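PDB 6IJ2: EAL domain protein from Vibrio cholerae serotype O1, which degrades the cyclic dinucleotides c-di-GMP and cGAMP as a phosphodiesterase, and is bound here to the linear dinucleotide 5'-pGpG. Local coordinates for residues V77-L82 and L92-L97; D23-M28 and D72-V77; F30-N35 and F42-L47. The protein carries 1 engineered substitution. All coordinates share one frame; numbering follows the deposited sequence.

Contact 1 (V77-L82 and L92-L97); sequences VKAIAL and LSINFL. With CA (calcium ion), chain J; nucleotides of chain B.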
loop_
_atom_site.group_PDB
_atom_site.type_symbol
_atom_site.label_atom_id
_atom_site.label_comp_id
_atom_site.label_asym_id
_atom_site.label_seq_id
_atom_site.Cartn_x
_atom_site.Cartn_y
_atom_site.Cartn_z
ATOM N N VAL A 77 27.940 -7.930 -5.426
ATOM C CA VAL A 77 29.163 -8.714 -5.533
ATOM C C VAL A 77 29.630 -9.188 -4.161
ATOM O O VAL A 77 30.071 -10.336 -4.002
ATOM C CB VAL A 77 30.251 -7.895 -6.250
ATOM C CG1 VAL A 77 31.567 -8.644 -6.222
ATOM C CG2 VAL A 77 29.836 -7.602 -7.682
ATOM N N LYS A 78 29.564 -8.314 -3.153
ATOM C CA LYS A 78 29.984 -8.700 -1.808
ATOM C C LYS A 78 29.092 -9.796 -1.243
ATOM O O LYS A 78 29.579 -10.725 -0.583
ATOM C CB LYS A 78 29.968 -7.486 -0.882
ATOM C CG LYS A 78 31.034 -6.452 -1.177
ATOM C CD LYS A 78 30.825 -5.223 -0.308
ATOM C CE LYS A 78 31.944 -4.211 -0.499
ATOM N NZ LYS A 78 33.253 -4.706 0.006
ATOM N N ALA A 79 27.779 -9.695 -1.476
ATOM C CA ALA A 79 26.850 -10.705 -0.976
ATOM C C ALA A 79 27.113 -12.056 -1.625
ATOM O O ALA A 79 27.146 -13.091 -0.948
ATOM C CB ALA A 79 25.406 -10.274 -1.234
ATOM N N ILE A 80 27.302 -12.063 -2.945
ATOM C CA ILE A 80 27.577 -13.312 -3.650
ATOM C C ILE A 80 28.925 -13.883 -3.227
ATOM O O ILE A 80 29.059 -15.093 -2.997
ATOM C CB ILE A 80 27.495 -13.081 -5.172
ATOM C CG1 ILE A 80 26.059 -12.732 -5.584
ATOM C CG2 ILE A 80 28.033 -14.292 -5.952
ATOM C CD1 ILE A 80 25.938 -12.231 -7.004
ATOM N N ALA A 81 29.941 -13.025 -3.090
ATOM C CA ALA A 81 31.276 -13.508 -2.733
ATOM C C ALA A 81 31.301 -14.095 -1.328
ATOM O O ALA A 81 31.915 -15.146 -1.099
ATOM C CB ALA A 81 32.295 -12.377 -2.855
ATOM N N LEU A 82 30.641 -13.432 -0.373
ATOM C CA LEU A 82 30.619 -13.941 0.995
ATOM C C LEU A 82 29.806 -15.217 1.088
ATOM O O LEU A 82 30.205 -16.162 1.774
ATOM C CB LEU A 82 30.040 -12.897 1.949
ATOM C CG LEU A 82 30.987 -12.116 2.852
ATOM C CD1 LEU A 82 30.206 -11.048 3.634
ATOM C CD2 LEU A 82 31.748 -13.031 3.799
ATOM N N LEU A 92 20.147 -17.122 -1.974
ATOM C CA LEU A 92 20.687 -15.842 -1.535
ATOM C C LEU A 92 19.721 -14.738 -1.968
ATOM O O LEU A 92 19.444 -14.582 -3.162
ATOM C CB LEU A 92 22.086 -15.620 -2.119
ATOM C CG LEU A 92 22.708 -14.246 -1.849
ATOM C CD1 LEU A 92 22.932 -14.041 -0.347
ATOM C CD2 LEU A 92 23.966 -13.998 -2.647
ATOM N N SER A 93 19.214 -13.972 -1.005
ATOM C CA SER A 93 18.215 -12.939 -1.275
ATOM C C SER A 93 18.856 -11.575 -1.078
ATOM O O SER A 93 19.426 -11.305 -0.018
ATOM C CB SER A 93 17.001 -13.098 -0.372
ATOM O OG SER A 93 15.904 -12.337 -0.857
ATOM N N ILE A 94 18.770 -10.727 -2.100
ATOM C CA ILE A 94 19.468 -9.448 -2.125
ATOM C C ILE A 94 18.436 -8.345 -2.254
ATOM O O ILE A 94 17.499 -8.451 -3.052
ATOM C CB ILE A 94 20.490 -9.363 -3.274
ATOM C CG1 ILE A 94 21.523 -10.482 -3.124
ATOM C CG2 ILE A 94 21.194 -8.000 -3.285
ATOM C CD1 ILE A 94 22.365 -10.709 -4.371
ATOM N N ASN A 95 18.613 -7.293 -1.466
ATOM C CA ASN A 95 17.711 -6.150 -1.522
ATOM C C ASN A 95 18.059 -5.287 -2.725
ATOM O O ASN A 95 19.221 -4.919 -2.916
ATOM C CB ASN A 95 17.813 -5.322 -0.241
ATOM C CG ASN A 95 17.202 -6.023 0.958
ATOM O OD1 ASN A 95 15.984 -6.035 1.125
ATOM N ND2 ASN A 95 18.046 -6.607 1.799
ATOM N N PHE A 96 17.066 -4.975 -3.547
ATOM C CA PHE A 96 17.302 -4.176 -4.742
ATOM C C PHE A 96 17.070 -2.719 -4.375
ATOM O O PHE A 96 15.941 -2.324 -4.077
ATOM C CB PHE A 96 16.399 -4.622 -5.890
ATOM C CG PHE A 96 16.807 -4.092 -7.249
ATOM C CD1 PHE A 96 17.530 -2.913 -7.384
ATOM C CD2 PHE A 96 16.455 -4.777 -8.397
ATOM C CE1 PHE A 96 17.883 -2.428 -8.628
ATOM C CE2 PHE A 96 16.811 -4.301 -9.646
ATOM C CZ PHE A 96 17.524 -3.125 -9.761
ATOM N N LEU A 97 18.143 -1.924 -4.413
ATOM C CA LEU A 97 18.097 -0.504 -4.106
ATOM C C LEU A 97 17.009 0.183 -4.932
ATOM O O LEU A 97 17.052 0.126 -6.171
ATOM C CB LEU A 97 19.456 0.140 -4.382
ATOM C CG LEU A 97 19.589 1.628 -4.039
ATOM C CD1 LEU A 97 19.814 1.829 -2.546
ATOM C CD2 LEU A 97 20.697 2.283 -4.851
HETATM CA CA CA J . 14.351 -7.121 2.462
ATOM P P G B 2 18.736 -3.901 8.858
ATOM O OP1 G B 2 19.558 -5.015 8.532
ATOM O OP2 G B 2 19.193 -2.931 9.797
ATOM O "O5'" G B 2 18.331 -3.127 7.546
ATOM C "C5'" G B 2 17.771 -1.821 7.584
ATOM C "C4'" G B 2 17.297 -1.431 6.213
ATOM O "O4'" G B 2 18.408 -1.478 5.296
ATOM C "C3'" G B 2 16.216 -2.327 5.609
ATOM O "O3'" G B 2 15.200 -1.578 4.969
ATOM C "C2'" G B 2 16.965 -3.109 4.541
ATOM O "O2'" G B 2 16.206 -3.518 3.435
ATOM C "C1'" G B 2 18.011 -2.091 4.109
ATOM N N9 G B 2 19.161 -2.762 3.534
ATOM C C8 G B 2 19.997 -3.650 4.156
ATOM N N7 G B 2 20.902 -4.143 3.361
ATOM C C5 G B 2 20.631 -3.564 2.136
ATOM C C6 G B 2 21.275 -3.716 0.887
ATOM O O6 G B 2 22.228 -4.430 0.600
ATOM N N1 G B 2 20.685 -2.934 -0.092
ATOM C C2 G B 2 19.603 -2.120 0.102
ATOM N N2 G B 2 19.171 -1.454 -0.969
ATOM N N3 G B 2 19.003 -1.956 1.264
ATOM C C4 G B 2 19.562 -2.703 2.229
HETATM O O HOH W 1 13.526 -8.350 4.248
#

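Contact 2 (D23-M28 and D72-V77); sequences DFDFTM and DQMCRV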
loop_
_atom_site.group_PDB
_atom_site.type_symbol
_atom_site.label_atom_id
_atom_site.label_comp_id
_atom_site.label_asym_id
_atom_site.label_seq_id
_atom_site.Cartn_x
_atom_site.Cartn_y
_atom_site.Cartn_z
ATOM N N ASP A 23 34.009 5.987 -1.488
ATOM C CA ASP A 23 34.821 6.546 -0.412
ATOM C C ASP A 23 34.592 5.845 0.920
ATOM O O ASP A 23 35.174 6.258 1.931
ATOM C CB ASP A 23 34.541 8.040 -0.248
ATOM C CG ASP A 23 33.325 8.309 0.615
ATOM O OD1 ASP A 23 32.225 7.836 0.260
ATOM O OD2 ASP A 23 33.475 8.977 1.659
ATOM N N PHE A 24 33.753 4.815 0.944
ATOM C CA PHE A 24 33.520 4.013 2.132
ATOM C C PHE A 24 33.489 2.551 1.717
ATOM O O PHE A 24 33.267 2.225 0.549
ATOM C CB PHE A 24 32.206 4.398 2.830
ATOM C CG PHE A 24 30.990 4.249 1.955
ATOM C CD1 PHE A 24 30.587 5.281 1.122
ATOM C CD2 PHE A 24 30.254 3.079 1.963
ATOM C CE1 PHE A 24 29.470 5.145 0.313
ATOM C CE2 PHE A 24 29.133 2.937 1.154
ATOM C CZ PHE A 24 28.745 3.973 0.330
ATOM N N ASP A 25 33.718 1.677 2.669
ATOM C CA ASP A 25 33.648 0.233 2.464
ATOM C C ASP A 25 32.605 -0.328 3.449
ATOM O O ASP A 25 32.208 0.339 4.366
ATOM C CB ASP A 25 34.997 -0.450 2.636
ATOM C CG ASP A 25 35.112 -1.725 1.814
ATOM O OD1 ASP A 25 34.252 -1.994 0.982
ATOM O OD2 ASP A 25 36.077 -2.462 1.982
ATOM N N PHE A 26 32.220 -1.583 3.272
ATOM C CA PHE A 26 31.175 -2.224 4.063
ATOM C C PHE A 26 31.209 -3.710 3.740
ATOM O O PHE A 26 31.960 -4.155 2.868
ATOM C CB PHE A 26 29.794 -1.630 3.763
ATOM C CG PHE A 26 29.405 -1.736 2.320
ATOM C CD1 PHE A 26 29.849 -0.801 1.399
ATOM C CD2 PHE A 26 28.612 -2.780 1.880
ATOM C CE1 PHE A 26 29.512 -0.910 0.066
ATOM C CE2 PHE A 26 28.264 -2.886 0.548
ATOM C CZ PHE A 26 28.719 -1.954 -0.360
ATOM N N THR A 27 30.391 -4.475 4.450
ATOM C CA THR A 27 30.298 -5.907 4.189
ATOM C C THR A 27 28.852 -6.323 4.436
ATOM O O THR A 27 27.956 -5.475 4.469
ATOM C CB THR A 27 31.333 -6.680 5.033
ATOM O OG1 THR A 27 31.348 -8.059 4.645
ATOM C CG2 THR A 27 31.027 -6.576 6.516
ATOM N N MET A 28 28.624 -7.623 4.614
ATOM C CA MET A 28 27.279 -8.166 4.700
ATOM C C MET A 28 27.091 -8.986 5.964
ATOM O O MET A 28 28.012 -9.650 6.446
ATOM C CB MET A 28 26.941 -9.047 3.496
ATOM C CG MET A 28 26.826 -8.314 2.185
ATOM S SD MET A 28 25.355 -7.258 2.110
ATOM C CE MET A 28 25.951 -6.107 0.878
ATOM N N ASP A 72 25.031 -0.170 -5.446
ATOM C CA ASP A 72 24.173 -1.317 -5.725
ATOM C C ASP A 72 24.985 -2.492 -6.258
ATOM O O ASP A 72 24.876 -3.619 -5.760
ATOM C CB ASP A 72 23.089 -0.911 -6.721
ATOM C CG ASP A 72 22.042 -1.977 -6.901
ATOM O OD1 ASP A 72 21.388 -2.334 -5.898
ATOM O OD2 ASP A 72 21.868 -2.452 -8.043
ATOM N N GLN A 73 25.814 -2.245 -7.272
ATOM C CA GLN A 73 26.640 -3.313 -7.827
ATOM C C GLN A 73 27.572 -3.899 -6.772
ATOM O O GLN A 73 27.779 -5.117 -6.727
ATOM C CB GLN A 73 27.433 -2.786 -9.026
ATOM C CG GLN A 73 26.547 -2.193 -10.106
ATOM C CD GLN A 73 27.264 -1.998 -11.427
ATOM O OE1 GLN A 73 26.812 -2.482 -12.465
ATOM N NE2 GLN A 73 28.381 -1.277 -11.399
ATOM N N MET A 74 28.132 -3.049 -5.906
ATOM C CA MET A 74 29.014 -3.534 -4.849
ATOM C C MET A 74 28.274 -4.437 -3.868
ATOM O O MET A 74 28.798 -5.484 -3.467
ATOM C CB MET A 74 29.652 -2.354 -4.116
ATOM C CG MET A 74 30.854 -1.761 -4.828
ATOM S SD MET A 74 32.418 -2.408 -4.205
ATOM C CE MET A 74 32.615 -1.431 -2.713
ATOM N N CYS A 75 27.061 -4.045 -3.460
ATOM C CA CYS A 75 26.264 -4.894 -2.570
ATOM C C CYS A 75 26.059 -6.277 -3.160
ATOM O O CYS A 75 26.099 -7.282 -2.441
ATOM C CB CYS A 75 24.897 -4.268 -2.293
ATOM S SG CYS A 75 24.881 -2.955 -1.101
ATOM N N ARG A 76 25.803 -6.344 -4.464
ATOM C CA ARG A 76 25.542 -7.629 -5.096
ATOM C C ARG A 76 26.783 -8.505 -5.093
ATOM O O ARG A 76 26.705 -9.694 -4.774
ATOM C CB ARG A 76 25.036 -7.410 -6.516
ATOM C CG ARG A 76 23.675 -6.717 -6.540
ATOM C CD ARG A 76 23.229 -6.461 -7.948
ATOM N NE ARG A 76 21.971 -5.736 -7.975
ATOM C CZ ARG A 76 21.137 -5.746 -9.005
ATOM N NH1 ARG A 76 21.435 -6.459 -10.084
ATOM N NH2 ARG A 76 20.004 -5.056 -8.951
ATOM N N VAL A 77 27.940 -7.930 -5.426
ATOM C CA VAL A 77 29.163 -8.714 -5.533
ATOM C C VAL A 77 29.630 -9.188 -4.161
ATOM O O VAL A 77 30.071 -10.336 -4.002
ATOM C CB VAL A 77 30.251 -7.895 -6.250
ATOM C CG1 VAL A 77 31.567 -8.644 -6.222
ATOM C CG2 VAL A 77 29.836 -7.602 -7.682
#

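Contact 3 (F30-N35 and F42-L47); sequences FQPIVN and FGYEAL. With CA (calcium ion), chain J; nucleotides of chain B.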
loop_
_atom_site.group_PDB
_atom_site.type_symbol
_atom_site.label_atom_id
_atom_site.label_comp_id
_atom_site.label_asym_id
_atom_site.label_seq_id
_atom_site.Cartn_x
_atom_site.Cartn_y
_atom_site.Cartn_z
ATOM N N PHE A 30 23.939 -11.870 7.253
ATOM C CA PHE A 30 23.007 -12.797 6.625
ATOM C C PHE A 30 21.984 -13.248 7.655
ATOM O O PHE A 30 22.332 -13.555 8.799
ATOM C CB PHE A 30 23.749 -14.031 6.023
ATOM C CG PHE A 30 24.699 -13.672 4.924
ATOM C CD1 PHE A 30 24.251 -13.548 3.616
ATOM C CD2 PHE A 30 26.031 -13.407 5.204
ATOM C CE1 PHE A 30 25.135 -13.192 2.595
ATOM C CE2 PHE A 30 26.914 -13.050 4.196
ATOM C CZ PHE A 30 26.466 -12.942 2.888
ATOM N N GLN A 31 20.717 -13.290 7.246
ATOM C CA GLN A 31 19.667 -13.731 8.144
ATOM C C GLN A 31 18.901 -14.873 7.491
ATOM O O GLN A 31 18.434 -14.730 6.347
ATOM C CB GLN A 31 18.702 -12.587 8.502
ATOM C CG GLN A 31 17.669 -13.025 9.521
ATOM C CD GLN A 31 16.711 -11.917 9.892
ATOM O OE1 GLN A 31 16.379 -11.077 9.057
ATOM N NE2 GLN A 31 16.261 -11.902 11.154
ATOM N N PRO A 32 18.734 -16.007 8.173
ATOM C CA PRO A 32 18.095 -17.163 7.525
ATOM C C PRO A 32 16.588 -17.007 7.342
ATOM O O PRO A 32 15.887 -16.364 8.131
ATOM C CB PRO A 32 18.416 -18.326 8.474
ATOM C CG PRO A 32 18.631 -17.694 9.794
ATOM C CD PRO A 32 19.250 -16.337 9.512
ATOM N N ILE A 33 16.110 -17.597 6.250
ATOM C CA ILE A 33 14.696 -17.796 5.968
ATOM C C ILE A 33 14.440 -19.279 6.170
ATOM O O ILE A 33 15.139 -20.102 5.577
ATOM C CB ILE A 33 14.359 -17.363 4.530
ATOM C CG1 ILE A 33 14.646 -15.866 4.349
ATOM C CG2 ILE A 33 12.908 -17.692 4.169
ATOM C CD1 ILE A 33 14.681 -15.426 2.880
ATOM N N VAL A 34 13.460 -19.620 7.001
ATOM C CA VAL A 34 13.248 -20.998 7.439
ATOM C C VAL A 34 11.984 -21.519 6.783
ATOM O O VAL A 34 10.973 -20.810 6.739
ATOM C CB VAL A 34 13.137 -21.082 8.971
ATOM C CG1 VAL A 34 12.876 -22.506 9.415
ATOM C CG2 VAL A 34 14.390 -20.544 9.629
ATOM N N ASN A 35 12.044 -22.743 6.246
ATOM C CA ASN A 35 10.833 -23.464 5.864
ATOM C C ASN A 35 10.321 -24.177 7.109
ATOM O O ASN A 35 10.925 -25.159 7.555
ATOM C CB ASN A 35 11.118 -24.457 4.740
ATOM C CG ASN A 35 9.870 -25.140 4.253
ATOM O OD1 ASN A 35 9.084 -25.661 5.047
ATOM N ND2 ASN A 35 9.662 -25.121 2.949
ATOM N N PHE A 42 15.582 -22.239 3.883
ATOM C CA PHE A 42 15.263 -21.903 2.498
ATOM C C PHE A 42 16.369 -21.058 1.878
ATOM O O PHE A 42 16.681 -21.195 0.687
ATOM C CB PHE A 42 13.914 -21.146 2.471
ATOM C CG PHE A 42 13.636 -20.437 1.172
ATOM C CD1 PHE A 42 13.022 -21.110 0.122
ATOM C CD2 PHE A 42 14.010 -19.106 0.990
ATOM C CE1 PHE A 42 12.774 -20.470 -1.073
ATOM C CE2 PHE A 42 13.765 -18.460 -0.209
ATOM C CZ PHE A 42 13.145 -19.139 -1.239
ATOM N N GLY A 43 16.954 -20.168 2.670
ATOM C CA GLY A 43 17.995 -19.285 2.179
ATOM C C GLY A 43 18.342 -18.249 3.230
ATOM O O GLY A 43 17.955 -18.370 4.392
ATOM N N TYR A 44 19.097 -17.231 2.801
ATOM C CA TYR A 44 19.506 -16.133 3.678
ATOM C C TYR A 44 19.343 -14.810 2.955
ATOM O O TYR A 44 19.678 -14.704 1.770
ATOM C CB TYR A 44 20.986 -16.255 4.110
ATOM C CG TYR A 44 21.283 -17.413 5.025
ATOM C CD1 TYR A 44 21.436 -18.700 4.519
ATOM C CD2 TYR A 44 21.426 -17.221 6.390
ATOM C CE1 TYR A 44 21.703 -19.761 5.344
ATOM C CE2 TYR A 44 21.692 -18.280 7.230
ATOM C CZ TYR A 44 21.835 -19.549 6.699
ATOM O OH TYR A 44 22.104 -20.618 7.524
ATOM N N GLU A 45 18.856 -13.797 3.672
ATOM C CA GLU A 45 18.832 -12.441 3.154
ATOM C C GLU A 45 20.152 -11.765 3.505
ATOM O O GLU A 45 20.615 -11.853 4.651
ATOM C CB GLU A 45 17.651 -11.646 3.721
ATOM C CG GLU A 45 17.636 -10.233 3.200
ATOM C CD GLU A 45 16.500 -9.388 3.727
ATOM O OE1 GLU A 45 15.783 -9.820 4.662
ATOM O OE2 GLU A 45 16.335 -8.285 3.174
ATOM N N ALA A 46 20.792 -11.158 2.498
ATOM C CA ALA A 46 22.006 -10.374 2.704
ATOM C C ALA A 46 21.645 -8.951 3.125
ATOM O O ALA A 46 20.803 -8.299 2.494
ATOM C CB ALA A 46 22.856 -10.348 1.430
ATOM N N LEU A 47 22.306 -8.459 4.174
ATOM C CA LEU A 47 21.992 -7.162 4.768
ATOM C C LEU A 47 23.280 -6.383 4.970
ATOM O O LEU A 47 24.234 -6.904 5.550
ATOM C CB LEU A 47 21.283 -7.329 6.105
ATOM C CG LEU A 47 19.937 -8.051 6.023
ATOM C CD1 LEU A 47 19.573 -8.555 7.395
ATOM C CD2 LEU A 47 18.858 -7.101 5.498
HETATM CA CA CA J . 14.351 -7.121 2.462
ATOM O OP3 G B 1 12.204 -5.690 5.042
ATOM P P G B 1 13.388 -4.874 5.043
ATOM O OP1 G B 1 14.400 -5.427 4.197
ATOM O OP2 G B 1 12.941 -3.550 4.760
ATOM O "O5'" G B 1 13.833 -4.911 6.551
ATOM C "C5'" G B 1 14.944 -5.688 6.986
ATOM C "C4'" G B 1 15.341 -5.278 8.383
ATOM O "O4'" G B 1 14.536 -5.995 9.339
ATOM C "C3'" G B 1 16.797 -5.545 8.783
ATOM O "O3'" G B 1 17.418 -4.432 9.394
ATOM C "C2'" G B 1 16.675 -6.657 9.815
ATOM O "O2'" G B 1 17.625 -6.646 10.840
ATOM C "C1'" G B 1 15.323 -6.345 10.432
ATOM N N9 G B 1 14.718 -7.496 11.086
ATOM C C8 G B 1 14.808 -8.809 10.699
ATOM N N7 G B 1 14.149 -9.617 11.478
ATOM C C5 G B 1 13.581 -8.787 12.429
ATOM C C6 G B 1 12.748 -9.094 13.534
ATOM O O6 G B 1 12.347 -10.187 13.908
ATOM N N1 G B 1 12.406 -7.955 14.248
ATOM C C2 G B 1 12.804 -6.684 13.931
ATOM N N2 G B 1 12.355 -5.717 14.726
ATOM N N3 G B 1 13.566 -6.383 12.896
ATOM C C4 G B 1 13.915 -7.475 12.193
ATOM P P G B 2 18.736 -3.901 8.858
ATOM O OP1 G B 2 19.558 -5.015 8.532
ATOM O OP2 G B 2 19.193 -2.931 9.797
ATOM O "O5'" G B 2 18.331 -3.127 7.546
ATOM C "C5'" G B 2 17.771 -1.821 7.584
ATOM C "C4'" G B 2 17.297 -1.431 6.213
ATOM O "O4'" G B 2 18.408 -1.478 5.296
ATOM C "C3'" G B 2 16.216 -2.327 5.609
ATOM O "O3'" G B 2 15.200 -1.578 4.969
ATOM C "C2'" G B 2 16.965 -3.109 4.541
ATOM O "O2'" G B 2 16.206 -3.518 3.435
ATOM C "C1'" G B 2 18.011 -2.091 4.109
ATOM N N9 G B 2 19.161 -2.762 3.534
ATOM C C8 G B 2 19.997 -3.650 4.156
ATOM N N7 G B 2 20.902 -4.143 3.361
ATOM C C5 G B 2 20.631 -3.564 2.136
ATOM C C6 G B 2 21.275 -3.716 0.887
ATOM O O6 G B 2 22.228 -4.430 0.600
ATOM N N1 G B 2 20.685 -2.934 -0.092
ATOM C C2 G B 2 19.603 -2.120 0.102
ATOM N N2 G B 2 19.171 -1.454 -0.969
ATOM N N3 G B 2 19.003 -1.956 1.264
ATOM C C4 G B 2 19.562 -2.703 2.229
HETATM O O HOH W 2 15.699 -8.913 7.255
HETATM O O HOH W 1 13.526 -8.350 4.248
#

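Contact 1 (V77-L82 and L92-L97)
N95 OD1 binds a calcium ion at 2.4 Å, on a strand whose residues L92 and I94 turn the other way to rest on A79 and I80 of the helix. The amide oxygen is one member of a coordination shell that also holds the carboxylates of E45, E128 and D158, a nucleotide phosphate and water 1. With CG anti to the carbonyl carbon (chi1 -71°), the N95 amide is carried to the metal, while its CB lies 3.7 Å from C2 of the guanine G2 of chain B. S93 stands on the same side of the strand as N95, and its hydroxyl is hydrogen-bonded to E128, a second-shell hold on another metal ligand.

The side chains that meet on the helix side are all apolar, and no hydrogen bond crosses. L92 makes the closest approach: CG lies anti to the backbone N (chi1 174°), and CD2 settles 3.7 Å from A79 O, close to the helix backbone. The same methyl is 3.8 Å from I80 CG1, the two side chains crossing at about a right angle. A79 presents only its methyl, consistent with the 9.6 Å between the axes of the segments; its CB is 4.3 Å from I94 CG1, and I94 CD1 approaches I80 CG1 more loosely.

Helix 77-82 runs nearly antiparallel to strand 92-96, at 165°, as expected for the return leg of a beta-alpha-beta crossover in the barrel of EAL domains. Around this unit, backbone hydrogen bonds tie S93 to Y44 and A46 on one flank and L92 to N124 and M126 on the other. I80 and I94 both touch I125 of strand 125-129, whereas L82 and L92 reach F30 of strand 27-35.

Contact 2 (D23-M28 and D72-V77)
F26 and M28 lie on an extended run of backbone that enters strand 27-35 and passes M74 and C75 on one turn of helix 68-85. The ring of F26 meets both M74 and C75. Its CG sits between the backbone N and the carbonyl carbon (chi1 58°), which swings the ring to the helix. There CZ comes 3.9 Å from M74 CB, and CE2 meets C75 SG at 3.8 Å. The thiol is a Cys sulfur-aromatic partner, 4.8 Å from the ring centroid and 59° off the ring normal, an oblique approach.

M28 joins from the next position but one. Its chain bends at chi2, bringing CE to 3.5 Å from C75 O and 3.8 Å from C75 CB; the same methyl lies in the plane of the F26 ring, at its edge. M74, bent in turn, curls its CE towards F26 CE1 and D25 OD1.

That carboxylate has its main partner in K78, a salt bridge one turn along the helix, and K78 also makes a cation-pi contact with F26. F26 N adds only a weak bond to the same oxygen. Because sulfur, methyl and ring meet here without a crossing hydrogen bond, fit depends on shape, with the charges kept at the margin. M28 and C75 also pack on a guanine base, making this apolar patch part of the nucleotide-binding wall.

Contact 3 (F30-N35 and F42-L47)
E45 starts beside Q31 of the paired strand, its CB near Q31 O, and extends away from the sheet. CG is anti to the backbone N (chi1 179°) and the chain stays extended beyond it, so that CD delivers the carboxylate to the metal. OE2 binds the calcium ion at 2.4 Å, beside OP1 of G1 of chain B, which holds the same ion. E45 OE1 accepts from water 2 at 2.7 Å, and water 1, itself a metal ligand, lies within hydrogen-bonding distance of the same oxygen. Water 2 also donates to Q31 OE1, which links the two side chains; Q235 NE2 bonds to both of these oxygens. The Q31 amide is thus held from several directions, with NE2 bonded to A240 O and lying 3.1 Å from N7 of the G1 base.

E45, A46 and L47 spell the EAL signature that names the family. They lie on the second strand of an antiparallel hairpin, whose first strand runs against the otherwise parallel barrel. Q31 and E45 form a hydrogen-bonded pair, with E45 N to Q31 O at 2.9 Å, and their side chains share the nucleotide-facing side.

F30, P32, Y44 and A46 occupy the other face. P32 CB packs 3.5 Å from Y44 CE2, and F30 CE1 touches A46 CB, which approaches the ring obliquely. Towards the turn the register slips: F42 and G43 both face I33 in a classic beta bulge. I33 O accepts F42 N, and G43 N only weakly. I33 N gives G43 O an almost straight bond (175°) of 2.7 Å. Beside the bulge, I33 and F42 lie side by side, with I33 CG2 3.6 Å from F42 CD2.

From the N terminus, 23-28 leads into strand 27-35, which folds back on strand 41-49 to close contact 3, a short hairpin. That hairpin sits within the longer loop that contact 2 completes when helix 68-85 returns to the first segment. Contact 1 follows in series: it opens at V77, shared with contact 2, further along the same helix, and closes where the chain returns as strand 91-96, neighbour to 41-49. No loops cross. Contacts 1 and 3 meet at the calcium ion and water 1, and A79 touches A46; contacts 2 and 3 meet where M28 packs on A46. Together they bind three adjacent strands to one covering helix.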